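Local coordinates for Ycf54-like protein (Synechocystis sp. PCC 6803, PDB 5M2P) that is a component of the Mg-protoporphyrin IX monomethyl ester cyclase and is probably needed to form protochlorophyllide on the way to chlorophyll, at residues Y8-S13 against V89-F94; L18-F23 against L84-V89; I47-L52 against N68-S73; L52-L57 against S98-D103. One frame throughout, in Å; residues are numbered along the deposited sequence.

Contact 1 (Y8-S13 against V89-F94); sequences YYALAS and VLTGEF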
loop_
_atom_site.group_PDB
_atom_site.type_symbol
_atom_site.label_atom_id
_atom_site.label_comp_id
_atom_site.label_asym_id
_atom_site.label_seq_id
_atom_site.Cartn_x
_atom_site.Cartn_y
_atom_site.Cartn_z
ATOM N N TYR A 8 -0.249 -7.234 0.777
ATOM C CA TYR A 8 -1.531 -6.810 0.269
ATOM C C TYR A 8 -1.443 -5.315 0.052
ATOM O O TYR A 8 -0.788 -4.627 0.834
ATOM C CB TYR A 8 -2.648 -7.147 1.294
ATOM C CG TYR A 8 -2.654 -8.589 1.654
ATOM C CD1 TYR A 8 -3.295 -9.515 0.851
ATOM C CD2 TYR A 8 -1.958 -9.050 2.754
ATOM C CE1 TYR A 8 -3.240 -10.861 1.145
ATOM C CE2 TYR A 8 -1.889 -10.396 3.059
ATOM C CZ TYR A 8 -2.522 -11.305 2.242
ATOM O OH TYR A 8 -2.467 -12.651 2.527
ATOM N N TYR A 9 -2.124 -4.800 -0.972
ATOM C CA TYR A 9 -2.046 -3.387 -1.265
ATOM C C TYR A 9 -3.393 -2.807 -1.644
ATOM O O TYR A 9 -4.264 -3.489 -2.197
ATOM C CB TYR A 9 -1.007 -3.067 -2.369
ATOM C CG TYR A 9 -1.397 -3.537 -3.749
ATOM C CD1 TYR A 9 -2.235 -2.770 -4.559
ATOM C CD2 TYR A 9 -1.008 -4.786 -4.229
ATOM C CE1 TYR A 9 -2.646 -3.221 -5.794
ATOM C CE2 TYR A 9 -1.386 -5.236 -5.487
ATOM C CZ TYR A 9 -2.226 -4.456 -6.264
ATOM O OH TYR A 9 -2.645 -4.915 -7.484
ATOM N N ALA A 10 -3.481 -1.507 -1.374
ATOM C CA ALA A 10 -4.528 -0.635 -1.894
ATOM C C ALA A 10 -3.812 0.525 -2.597
ATOM O O ALA A 10 -3.069 1.250 -1.955
ATOM C CB ALA A 10 -5.409 -0.122 -0.754
ATOM N N LEU A 11 -4.042 0.668 -3.894
ATOM C CA LEU A 11 -3.391 1.683 -4.713
ATOM C C LEU A 11 -4.362 2.801 -5.034
ATOM O O LEU A 11 -5.459 2.546 -5.504
ATOM C CB LEU A 11 -2.929 1.038 -6.005
ATOM C CG LEU A 11 -2.081 1.935 -6.906
ATOM C CD1 LEU A 11 -0.670 2.040 -6.397
ATOM C CD2 LEU A 11 -2.069 1.359 -8.297
ATOM N N ALA A 12 -3.944 4.024 -4.766
ATOM C CA ALA A 12 -4.719 5.217 -4.996
ATOM C C ALA A 12 -3.927 6.164 -5.907
ATOM O O ALA A 12 -2.716 6.029 -6.062
ATOM C CB ALA A 12 -4.932 5.941 -3.671
ATOM N N SER A 13 -4.610 7.177 -6.433
ATOM C CA SER A 13 -3.911 8.311 -7.019
ATOM C C SER A 13 -3.373 9.177 -5.882
ATOM O O SER A 13 -3.924 9.236 -4.797
ATOM C CB SER A 13 -4.837 9.129 -7.920
ATOM O OG SER A 13 -5.818 9.807 -7.139
ATOM N N VAL A 89 -9.901 2.778 -4.632
ATOM C CA VAL A 89 -8.588 2.181 -4.660
ATOM C C VAL A 89 -8.638 0.871 -5.454
ATOM O O VAL A 89 -9.659 0.179 -5.462
ATOM C CB VAL A 89 -8.044 1.896 -3.245
ATOM C CG1 VAL A 89 -7.765 3.183 -2.517
ATOM C CG2 VAL A 89 -8.992 1.014 -2.468
ATOM N N LEU A 90 -7.503 0.525 -6.054
ATOM C CA LEU A 90 -7.290 -0.779 -6.689
ATOM C C LEU A 90 -6.584 -1.658 -5.675
ATOM O O LEU A 90 -5.649 -1.205 -5.022
ATOM C CB LEU A 90 -6.407 -0.628 -7.927
ATOM C CG LEU A 90 -7.081 0.137 -9.054
ATOM C CD1 LEU A 90 -6.029 0.664 -10.027
ATOM C CD2 LEU A 90 -8.114 -0.735 -9.748
ATOM N N THR A 91 -7.015 -2.893 -5.488
ATOM C CA THR A 91 -6.401 -3.748 -4.470
ATOM C C THR A 91 -5.846 -5.013 -5.093
ATOM O O THR A 91 -6.226 -5.420 -6.193
ATOM C CB THR A 91 -7.388 -4.130 -3.379
ATOM O OG1 THR A 91 -8.463 -4.867 -3.952
ATOM C CG2 THR A 91 -7.926 -2.889 -2.679
ATOM N N GLY A 92 -4.936 -5.632 -4.366
ATOM C CA GLY A 92 -4.343 -6.884 -4.811
ATOM C C GLY A 92 -3.317 -7.369 -3.827
ATOM O O GLY A 92 -3.253 -6.892 -2.694
ATOM N N GLU A 93 -2.520 -8.327 -4.265
ATOM C CA GLU A 93 -1.511 -8.934 -3.407
ATOM C C GLU A 93 -0.368 -9.439 -4.262
ATOM O O GLU A 93 -0.519 -9.644 -5.460
ATOM C CB GLU A 93 -2.082 -10.095 -2.585
ATOM C CG GLU A 93 -2.443 -11.309 -3.393
ATOM C CD GLU A 93 -3.157 -12.356 -2.566
ATOM O OE1 GLU A 93 -2.589 -13.460 -2.409
ATOM O OE2 GLU A 93 -4.265 -12.069 -2.071
ATOM N N PHE A 94 0.759 -9.660 -3.609
ATOM C CA PHE A 94 1.944 -10.192 -4.273
ATOM C C PHE A 94 2.871 -10.789 -3.232
ATOM O O PHE A 94 2.817 -10.444 -2.063
ATOM C CB PHE A 94 2.681 -9.115 -5.085
ATOM C CG PHE A 94 3.122 -7.928 -4.290
ATOM C CD1 PHE A 94 4.306 -7.943 -3.589
ATOM C CD2 PHE A 94 2.365 -6.773 -4.254
ATOM C CE1 PHE A 94 4.735 -6.837 -2.869
ATOM C CE2 PHE A 94 2.783 -5.656 -3.543
ATOM C CZ PHE A 94 3.948 -5.670 -2.834
HETATM O O HOH W 1 -4.988 -3.902 -8.294
#
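Strands 8-13 and 90-94 form an antiparallel ladder in the four-stranded sheet, where 5-13 is an inner strand and 90-96 an outermost one. Their axes run at 154°, and two hydrogen-bonded pairs set the register: Tyr9 with Gly92, Leu11 with Leu90. The straightest link is Leu11 N to Leu90 O, 2.7 Å with 171° at the hydrogen and the donor in the carbonyl plane; Tyr9 N reaches Gly92 O at 2.9 Å from above the Gly92 carbonyl plane. Tyr9 carries the side-chain contact. From CB its CG takes the crowded position between backbone N and carbonyl carbon (chi1 70°), which folds the ring across the neighbouring strand. CD2 meets Gly92 O and comes to the edge of the Phe94 ring, 3.9 Å from Phe94 CD2; CD1 and CE1 run beside Leu90 O; CE2 lies against Gly92 C and CA, CZ against Gly92 N and CA. Gly92 N stands over the ring centre, and Gly92 CA makes a CH-pi contact 3.8 Å from the Tyr9 centroid; Gly92 has no side chain on this face, where the Tyr9 hydroxyl lies. Phe51 meets both rings. At the tip, one water joins Tyr9 OH, at 2.7 Å, to Thr91 O.

Contact 2 (L18-F23 against L84-V89); sequences LEEEPF and LRLEYV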
loop_
_atom_site.group_PDB
_atom_site.type_symbol
_atom_site.label_atom_id
_atom_site.label_comp_id
_atom_site.label_asym_id
_atom_site.label_seq_id
_atom_site.Cartn_x
_atom_site.Cartn_y
_atom_site.Cartn_z
ATOM N N LEU A 18 -4.634 12.729 -1.169
ATOM C CA LEU A 18 -4.537 14.075 -0.590
ATOM C C LEU A 18 -5.882 14.682 -0.146
ATOM O O LEU A 18 -5.927 15.584 0.668
ATOM C CB LEU A 18 -3.843 15.017 -1.578
ATOM C CG LEU A 18 -2.339 14.815 -1.675
ATOM C CD1 LEU A 18 -1.827 15.343 -3.006
ATOM C CD2 LEU A 18 -1.660 15.494 -0.491
ATOM N N GLU A 19 -6.978 14.112 -0.653
ATOM C CA GLU A 19 -8.328 14.470 -0.216
ATOM C C GLU A 19 -8.834 13.604 0.927
ATOM O O GLU A 19 -10.007 13.671 1.270
ATOM C CB GLU A 19 -9.309 14.358 -1.390
ATOM C CG GLU A 19 -9.016 15.263 -2.581
ATOM C CD GLU A 19 -8.819 16.716 -2.186
ATOM O OE1 GLU A 19 -9.777 17.300 -1.685
ATOM O OE2 GLU A 19 -7.688 17.240 -2.302
ATOM N N GLU A 20 -7.957 12.779 1.507
ATOM C CA GLU A 20 -8.339 11.838 2.559
ATOM C C GLU A 20 -7.494 12.061 3.824
ATOM O O GLU A 20 -6.895 11.139 4.366
ATOM C CB GLU A 20 -8.232 10.415 2.028
ATOM C CG GLU A 20 -9.155 10.119 0.844
ATOM C CD GLU A 20 -10.600 9.897 1.239
ATOM O OE1 GLU A 20 -10.858 9.579 2.416
ATOM O OE2 GLU A 20 -11.483 10.027 0.357
ATOM N N GLU A 21 -7.438 13.301 4.298
ATOM C CA GLU A 21 -6.646 13.604 5.486
ATOM C C GLU A 21 -7.057 12.869 6.750
ATOM O O GLU A 21 -6.178 12.385 7.460
ATOM C CB GLU A 21 -6.577 15.101 5.743
ATOM C CG GLU A 21 -5.372 15.770 5.095
ATOM C CD GLU A 21 -4.051 15.113 5.489
ATOM O OE1 GLU A 21 -3.789 14.976 6.703
ATOM O OE2 GLU A 21 -3.274 14.724 4.589
ATOM N N PRO A 22 -8.365 12.735 7.035
ATOM C CA PRO A 22 -8.733 11.944 8.214
ATOM C C PRO A 22 -8.142 10.528 8.125
ATOM O O PRO A 22 -7.670 9.997 9.123
ATOM C CB PRO A 22 -10.278 11.945 8.174
ATOM C CG PRO A 22 -10.605 13.239 7.525
ATOM C CD PRO A 22 -9.534 13.437 6.475
ATOM N N PHE A 23 -8.137 9.939 6.931
ATOM C CA PHE A 23 -7.532 8.622 6.740
ATOM C C PHE A 23 -6.034 8.638 7.077
ATOM O O PHE A 23 -5.510 7.738 7.754
ATOM C CB PHE A 23 -7.757 8.105 5.305
ATOM C CG PHE A 23 -6.997 6.837 4.997
ATOM C CD1 PHE A 23 -7.482 5.625 5.413
ATOM C CD2 PHE A 23 -5.801 6.867 4.333
ATOM C CE1 PHE A 23 -6.787 4.473 5.168
ATOM C CE2 PHE A 23 -5.099 5.710 4.084
ATOM C CZ PHE A 23 -5.587 4.511 4.502
ATOM N N LEU A 84 -12.519 -0.618 2.335
ATOM C CA LEU A 84 -13.868 -0.228 2.732
ATOM C C LEU A 84 -13.906 1.229 3.173
ATOM O O LEU A 84 -14.930 1.886 3.033
ATOM C CB LEU A 84 -14.333 -1.139 3.858
ATOM C CG LEU A 84 -14.568 -2.579 3.460
ATOM C CD1 LEU A 84 -14.768 -3.351 4.739
ATOM C CD2 LEU A 84 -15.757 -2.748 2.523
ATOM N N ARG A 85 -12.798 1.729 3.716
ATOM C CA ARG A 85 -12.717 3.106 4.209
ATOM C C ARG A 85 -12.546 4.088 3.055
ATOM O O ARG A 85 -13.178 5.141 3.032
ATOM C CB ARG A 85 -11.572 3.229 5.220
ATOM C CG ARG A 85 -11.188 4.635 5.637
ATOM C CD ARG A 85 -12.035 5.159 6.779
ATOM N NE ARG A 85 -11.720 6.566 6.953
ATOM C CZ ARG A 85 -11.515 7.154 8.119
ATOM N NH1 ARG A 85 -11.558 6.455 9.236
ATOM N NH2 ARG A 85 -11.225 8.441 8.145
ATOM N N LEU A 86 -11.678 3.751 2.102
ATOM C CA LEU A 86 -11.369 4.655 0.982
ATOM C C LEU A 86 -12.208 4.449 -0.254
ATOM O O LEU A 86 -12.507 5.433 -0.966
ATOM C CB LEU A 86 -9.909 4.540 0.569
ATOM C CG LEU A 86 -8.929 5.004 1.621
ATOM C CD1 LEU A 86 -7.520 4.822 1.096
ATOM C CD2 LEU A 86 -9.160 6.454 2.019
ATOM N N GLU A 87 -12.554 3.190 -0.516
ATOM C CA GLU A 87 -13.329 2.718 -1.679
ATOM C C GLU A 87 -12.687 2.914 -3.042
ATOM O O GLU A 87 -12.601 1.953 -3.825
ATOM C CB GLU A 87 -14.777 3.233 -1.688
ATOM C CG GLU A 87 -15.706 2.448 -0.771
ATOM C CD GLU A 87 -15.940 1.018 -1.234
ATOM O OE1 GLU A 87 -15.771 0.726 -2.433
ATOM O OE2 GLU A 87 -16.311 0.157 -0.401
ATOM N N TYR A 88 -12.226 4.131 -3.331
ATOM C CA TYR A 88 -11.662 4.429 -4.658
ATOM C C TYR A 88 -10.154 4.083 -4.701
ATOM O O TYR A 88 -9.282 4.950 -4.752
ATOM C CB TYR A 88 -11.958 5.879 -5.074
ATOM C CG TYR A 88 -11.620 6.151 -6.518
ATOM C CD1 TYR A 88 -12.256 5.467 -7.530
ATOM C CD2 TYR A 88 -10.629 7.077 -6.871
ATOM C CE1 TYR A 88 -11.966 5.694 -8.861
ATOM C CE2 TYR A 88 -10.320 7.308 -8.205
ATOM C CZ TYR A 88 -10.975 6.609 -9.203
ATOM O OH TYR A 88 -10.683 6.796 -10.540
ATOM N N VAL A 89 -9.901 2.778 -4.632
ATOM C CA VAL A 89 -8.588 2.181 -4.660
ATOM C C VAL A 89 -8.638 0.871 -5.454
ATOM O O VAL A 89 -9.659 0.179 -5.462
ATOM C CB VAL A 89 -8.044 1.896 -3.245
ATOM C CG1 VAL A 89 -7.765 3.183 -2.517
ATOM C CG2 VAL A 89 -8.992 1.014 -2.468
#
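Glu20, the N-cap residue before helix 21-36, is the first of 18-23 to meet the end of helix 76-86. Its CG lies beside the backbone N (chi1 -62°), and the chain bends at chi2 and runs past Leu86 in the opposite direction, with OE1 3.6 Å from Leu86 CD2. Pro22 follows, its CB at the edge of the Arg85 guanidinium, 3.6 Å from NH2 in the conformer described. Phe23 then supplies the main apolar surface. With CG anti to its backbone N (chi1 172°), its ring crosses Leu86 at about a right angle. Leu86 CD1 sits over the ring centre in a CH-pi contact, 4.0 Å from the Phe23 centroid and 12° off the normal, while Leu86 CD2 packs on Phe23 CG at 3.7 Å. Arg85 CG adds an oblique touch at Phe23 CD1, 3.8 Å away, and its chain bends at chi2 to carry the guanidinium past the ring. Leu17 of helix 14-18 touches both Phe23 and Leu86, so three helices meet here. No hydrogen bond spans the two segments. Glu20 OE1 and Arg85 NE stay 5.5 Å apart, so any attraction between these charges is probably longer-range, and apolar packing carries the junction.

Contact 3 (I47-L52 against N68-S73); sequences IQPAFL and NVAIVS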
loop_
_atom_site.group_PDB
_atom_site.type_symbol
_atom_site.label_atom_id
_atom_site.label_comp_id
_atom_site.label_asym_id
_atom_site.label_seq_id
_atom_site.Cartn_x
_atom_site.Cartn_y
_atom_site.Cartn_z
ATOM N N ILE A 47 4.998 5.811 -1.939
ATOM C CA ILE A 47 4.729 6.717 -3.036
ATOM C C ILE A 47 5.275 6.093 -4.326
ATOM O O ILE A 47 6.399 5.571 -4.355
ATOM C CB ILE A 47 5.387 8.092 -2.803
ATOM C CG1 ILE A 47 4.837 8.746 -1.535
ATOM C CG2 ILE A 47 5.150 8.987 -4.005
ATOM C CD1 ILE A 47 5.654 9.921 -1.035
ATOM N N GLN A 48 4.483 6.118 -5.385
ATOM C CA GLN A 48 4.877 5.605 -6.681
ATOM C C GLN A 48 5.569 4.233 -6.565
ATOM O O GLN A 48 6.730 4.054 -6.989
ATOM C CB GLN A 48 5.781 6.604 -7.415
ATOM C CG GLN A 48 5.644 6.485 -8.922
ATOM C CD GLN A 48 4.308 6.970 -9.481
ATOM O OE1 GLN A 48 3.548 7.661 -8.817
ATOM N NE2 GLN A 48 4.034 6.599 -10.710
ATOM N N PRO A 49 4.841 3.232 -6.061
ATOM C CA PRO A 49 5.520 1.962 -5.758
ATOM C C PRO A 49 6.145 1.236 -6.947
ATOM O O PRO A 49 5.535 1.049 -7.992
ATOM C CB PRO A 49 4.391 1.093 -5.204
ATOM C CG PRO A 49 3.121 1.760 -5.693
ATOM C CD PRO A 49 3.430 3.234 -5.640
ATOM N N ALA A 50 7.369 0.762 -6.736
ATOM C CA ALA A 50 8.057 -0.039 -7.734
ATOM C C ALA A 50 7.406 -1.394 -7.968
ATOM O O ALA A 50 7.566 -2.002 -9.020
ATOM C CB ALA A 50 9.490 -0.241 -7.304
ATOM N N PHE A 51 6.652 -1.899 -6.993
ATOM C CA PHE A 51 6.007 -3.210 -7.203
ATOM C C PHE A 51 5.068 -3.239 -8.396
ATOM O O PHE A 51 4.819 -4.297 -8.972
ATOM C CB PHE A 51 5.319 -3.760 -5.932
ATOM C CG PHE A 51 4.059 -3.028 -5.483
ATOM C CD1 PHE A 51 2.879 -3.091 -6.215
ATOM C CD2 PHE A 51 4.032 -2.354 -4.261
ATOM C CE1 PHE A 51 1.714 -2.476 -5.763
ATOM C CE2 PHE A 51 2.875 -1.718 -3.829
ATOM C CZ PHE A 51 1.734 -1.788 -4.576
ATOM N N LEU A 52 4.559 -2.070 -8.786
ATOM C CA LEU A 52 3.607 -1.999 -9.866
ATOM C C LEU A 52 4.193 -2.406 -11.206
ATOM O O LEU A 52 3.439 -2.680 -12.138
ATOM C CB LEU A 52 3.024 -0.591 -9.930
ATOM C CG LEU A 52 1.665 -0.406 -10.570
ATOM C CD1 LEU A 52 0.613 -1.370 -10.011
ATOM C CD2 LEU A 52 1.281 1.045 -10.355
ATOM N N ASN A 68 0.747 7.726 -8.423
ATOM C CA ASN A 68 0.060 6.797 -7.548
ATOM C C ASN A 68 0.796 6.578 -6.241
ATOM O O ASN A 68 1.942 6.998 -6.067
ATOM C CB ASN A 68 -0.255 5.504 -8.290
ATOM C CG ASN A 68 0.955 4.875 -8.919
ATOM O OD1 ASN A 68 1.873 4.445 -8.240
ATOM N ND2 ASN A 68 0.919 4.748 -10.236
ATOM N N VAL A 69 0.102 5.924 -5.320
ATOM C CA VAL A 69 0.571 5.755 -3.960
ATOM C C VAL A 69 -0.169 4.548 -3.397
ATOM O O VAL A 69 -1.372 4.413 -3.615
ATOM C CB VAL A 69 0.321 6.997 -3.084
ATOM C CG1 VAL A 69 -1.079 7.526 -3.251
ATOM C CG2 VAL A 69 0.672 6.762 -1.615
ATOM N N ALA A 70 0.568 3.645 -2.752
ATOM C CA ALA A 70 -0.043 2.457 -2.172
ATOM C C ALA A 70 0.007 2.459 -0.666
ATOM O O ALA A 70 1.001 2.847 -0.044
ATOM C CB ALA A 70 0.659 1.198 -2.693
ATOM N N ILE A 71 -1.040 1.899 -0.073
ATOM C CA ILE A 71 -0.984 1.408 1.288
ATOM C C ILE A 71 -0.720 -0.089 1.186
ATOM O O ILE A 71 -1.442 -0.814 0.508
ATOM C CB ILE A 71 -2.283 1.688 2.073
ATOM C CG1 ILE A 71 -2.718 3.153 1.941
ATOM C CG2 ILE A 71 -2.098 1.304 3.527
ATOM C CD1 ILE A 71 -1.702 4.156 2.385
ATOM N N VAL A 72 0.360 -0.522 1.814
ATOM C CA VAL A 72 0.849 -1.905 1.734
ATOM C C VAL A 72 0.865 -2.466 3.134
ATOM O O VAL A 72 1.270 -1.799 4.077
ATOM C CB VAL A 72 2.284 -1.916 1.161
ATOM C CG1 VAL A 72 2.843 -3.332 1.069
ATOM C CG2 VAL A 72 2.294 -1.207 -0.176
ATOM N N SER A 73 0.492 -3.731 3.274
ATOM C CA SER A 73 0.610 -4.378 4.574
ATOM C C SER A 73 0.719 -5.868 4.415
ATOM O O SER A 73 0.183 -6.438 3.469
ATOM C CB SER A 73 -0.633 -4.084 5.423
ATOM O OG SER A 73 -0.537 -4.586 6.732
HETATM O O HOH W 2 4.175 3.154 -9.353
#
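Two hydrogen bonds grip the backbone of Asn68 from Gln48. Gln48 N donates to Asn68 O at 2.8 Å, and Asn68 N donates in return to the side-chain Gln48 OE1, also at 2.8 Å and with 164° at the hydrogen. Both donors stand above the carbonyl planes they meet, and Gln14 NE2 also bonds to Asn68 O. The second bond depends on the bent Gln48 chain: CG is anti to the backbone N (chi1 -151°), and the turn at chi2 brings the amide back over Asn68. The two amides stack with their planes 16° apart, while Gln48 NE2 bonds to Glu66 O and Asn68 ND2 to Pro65 O. Water adds a further polar link, donating to Asn68 OD1 and to Pro49 O at 2.9 Å each.

This is where edge strand 43-47 leaves the antiparallel sheet: Ile47 and Val69 make a non-hydrogen-bonded pair, and the chain then turns away through Gln48 into the 3-10 segment beginning at Ala50.

The apolar contacts lie on Ala70 and Val72. Pro49 CG packs on Ala70 CB. Phe51, its CG in the crowded position, presents its ring edge to Ala70 CB, 3.7 Å from CZ, and meets Val72 tip to tip, CE2 to CG2. Two further touches set carbon against the Asn68 amide: Pro49 CD lies 3.3 Å from Asn68 OD1, and Leu52 CD2 3.7 Å from Asn68 ND2.

Contact 4 (L52-L57 against S98-D103); sequences LNAPEL and SDAIPD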
loop_
_atom_site.group_PDB
_atom_site.type_symbol
_atom_site.label_atom_id
_atom_site.label_comp_id
_atom_site.label_asym_id
_atom_site.label_seq_id
_atom_site.Cartn_x
_atom_site.Cartn_y
_atom_site.Cartn_z
ATOM N N LEU A 52 4.559 -2.070 -8.786
ATOM C CA LEU A 52 3.607 -1.999 -9.866
ATOM C C LEU A 52 4.193 -2.406 -11.206
ATOM O O LEU A 52 3.439 -2.680 -12.138
ATOM C CB LEU A 52 3.024 -0.591 -9.930
ATOM C CG LEU A 52 1.665 -0.406 -10.570
ATOM C CD1 LEU A 52 0.613 -1.370 -10.011
ATOM C CD2 LEU A 52 1.281 1.045 -10.355
ATOM N N ASN A 53 5.538 -2.451 -11.304
ATOM C CA ASN A 53 6.198 -2.871 -12.539
ATOM C C ASN A 53 6.331 -4.398 -12.695
ATOM O O ASN A 53 6.774 -4.894 -13.722
ATOM C CB ASN A 53 7.596 -2.259 -12.637
ATOM C CG ASN A 53 7.580 -0.779 -12.890
ATOM O OD1 ASN A 53 6.590 -0.215 -13.372
ATOM N ND2 ASN A 53 8.678 -0.125 -12.519
ATOM N N ALA A 54 5.919 -5.152 -11.688
ATOM C CA ALA A 54 6.044 -6.610 -11.739
ATOM C C ALA A 54 5.079 -7.162 -12.763
ATOM O O ALA A 54 3.941 -6.709 -12.850
ATOM C CB ALA A 54 5.768 -7.227 -10.403
ATOM N N PRO A 55 5.477 -8.183 -13.542
ATOM C CA PRO A 55 4.565 -8.719 -14.543
ATOM C C PRO A 55 3.236 -9.225 -13.990
ATOM O O PRO A 55 2.216 -9.092 -14.669
ATOM C CB PRO A 55 5.369 -9.832 -15.189
ATOM C CG PRO A 55 6.794 -9.467 -14.962
ATOM C CD PRO A 55 6.846 -8.724 -13.672
ATOM N N GLU A 56 3.249 -9.740 -12.769
ATOM C CA GLU A 56 2.042 -10.266 -12.172
ATOM C C GLU A 56 1.036 -9.167 -11.852
ATOM O O GLU A 56 -0.134 -9.466 -11.609
ATOM C CB GLU A 56 2.390 -11.070 -10.919
ATOM C CG GLU A 56 2.891 -10.211 -9.756
ATOM C CD GLU A 56 3.631 -10.954 -8.681
ATOM O OE1 GLU A 56 2.957 -11.448 -7.775
ATOM O OE2 GLU A 56 4.858 -11.002 -8.721
ATOM N N LEU A 57 1.477 -7.902 -11.867
ATOM C CA LEU A 57 0.630 -6.759 -11.566
ATOM C C LEU A 57 0.306 -5.932 -12.822
ATOM O O LEU A 57 -0.149 -4.788 -12.761
ATOM C CB LEU A 57 1.236 -5.939 -10.424
ATOM C CG LEU A 57 1.432 -6.739 -9.104
ATOM C CD1 LEU A 57 1.863 -5.815 -7.998
ATOM C CD2 LEU A 57 0.161 -7.471 -8.664
ATOM N N SER A 98 11.063 -11.084 -4.497
ATOM C CA SER A 98 11.179 -11.901 -5.692
ATOM C C SER A 98 12.087 -11.153 -6.699
ATOM O O SER A 98 12.465 -9.991 -6.474
ATOM C CB SER A 98 9.791 -12.116 -6.293
ATOM O OG SER A 98 9.298 -10.870 -6.786
ATOM N N ASP A 99 12.377 -11.781 -7.833
ATOM C CA ASP A 99 13.135 -11.095 -8.875
ATOM C C ASP A 99 12.434 -9.824 -9.309
ATOM O O ASP A 99 13.071 -8.785 -9.473
ATOM C CB ASP A 99 13.336 -11.964 -10.126
ATOM C CG ASP A 99 14.433 -12.939 -9.979
ATOM O OD1 ASP A 99 14.863 -13.224 -8.837
ATOM O OD2 ASP A 99 14.906 -13.404 -11.041
ATOM N N ALA A 100 11.113 -9.922 -9.496
ATOM C CA ALA A 100 10.328 -8.819 -9.995
ATOM C C ALA A 100 10.083 -7.765 -8.927
ATOM O O ALA A 100 9.894 -6.591 -9.258
ATOM C CB ALA A 100 9.003 -9.308 -10.549
ATOM N N ILE A 101 10.033 -8.172 -7.659
ATOM C CA ILE A 101 9.771 -7.269 -6.520
ATOM C C ILE A 101 10.826 -7.524 -5.435
ATOM O O ILE A 101 10.560 -8.160 -4.419
ATOM C CB ILE A 101 8.345 -7.450 -5.949
ATOM C CG1 ILE A 101 7.313 -7.440 -7.084
ATOM C CG2 ILE A 101 8.088 -6.375 -4.911
ATOM C CD1 ILE A 101 5.905 -7.740 -6.664
ATOM N N PRO A 102 12.042 -7.060 -5.669
ATOM C CA PRO A 102 13.093 -7.302 -4.707
ATOM C C PRO A 102 12.889 -6.514 -3.417
ATOM O O PRO A 102 13.370 -6.937 -2.379
ATOM C CB PRO A 102 14.370 -6.877 -5.448
ATOM C CG PRO A 102 13.888 -5.906 -6.486
ATOM C CD PRO A 102 12.544 -6.416 -6.901
ATOM N N ASP A 103 12.178 -5.386 -3.497
ATOM C CA ASP A 103 11.903 -4.550 -2.340
ATOM C C ASP A 103 10.453 -4.106 -2.423
ATOM O O ASP A 103 10.101 -3.239 -3.233
ATOM C CB ASP A 103 12.808 -3.322 -2.333
ATOM C CG ASP A 103 12.578 -2.437 -1.126
ATOM O OD1 ASP A 103 11.618 -2.679 -0.349
ATOM O OD2 ASP A 103 13.367 -1.483 -0.966
HETATM O O HOH W 3 6.676 -11.451 -6.824
#
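An ST motif shapes the 98-103 loop that follows strand 90-96, and this loop packs on the 3-10 turns of 52-57 that lead into helix 58-63. Within the loop, Ser98 OG accepts from Ile101 N at 2.9 Å with 144° at the hydrogen, and Ser98 N donates to Ile101 O, so the chain closes on itself; Ala100 CB points toward 52-57, and the end of Ile101 reaches it. In 52-57, Leu57 N donates to Ala54 O across the 3-10 turn at Pro55 and Glu56.

Ala54 is the centre of the apolar contact. Its CB points toward the loop and meets three carbons: Ala100 CB at 3.8 Å, then CG1 and CD1 of Ile101, the nearer being Ile101 CG1 at 3.7 Å from Ala54 CB. Ile101 places CG1 beside its backbone N (chi1 -48°) and extends CD1 onward, so the long branch runs along the Ala54 methyl. Ala100 CB also rests on the ring of Pro55, 3.8 Å from its CD, and thus touches two consecutive residues with a single methyl. Phe51 and Phe94 also touch Ile101.

Glu56 comes in across this branch at about a right angle. Its CG takes the crowded position (chi1 70°) and the rest of the chain is extended, which brings OE2 to 4.0 Å from Ile101 CD1. No direct hydrogen bond crosses between the segments; instead one water accepts from Ser98 OG and donates to Glu56 OE2, at 2.7 Å from each oxygen.

Overall arrangement
Contacts 1 and 3 share the sheet: strands 5-13 and 68-73 are neighbours, and the centres of contacts 1 and 3 lie about 8 Å apart, with Tyr8 N to Ser73 O at 2.8 Å a probable hydrogen bond between them. An aromatic and aliphatic cluster ties in contact 4. Phe94 CD1 of contact 1 meets Ile101 CD1 at 3.5 Å, and Phe51 CD1 of contact 3 meets Leu57 CD1 at 3.4 Å; contacts 3 and 4 also share Leu52. Contact 2 shares Val89 with contact 1 and touches contact 3 where Phe23 CZ lies 4.1 Å from Ile71 CG1. Contacts 2 and 4 lie on opposite sides of the chain's centre, their own centres about 25 Å apart.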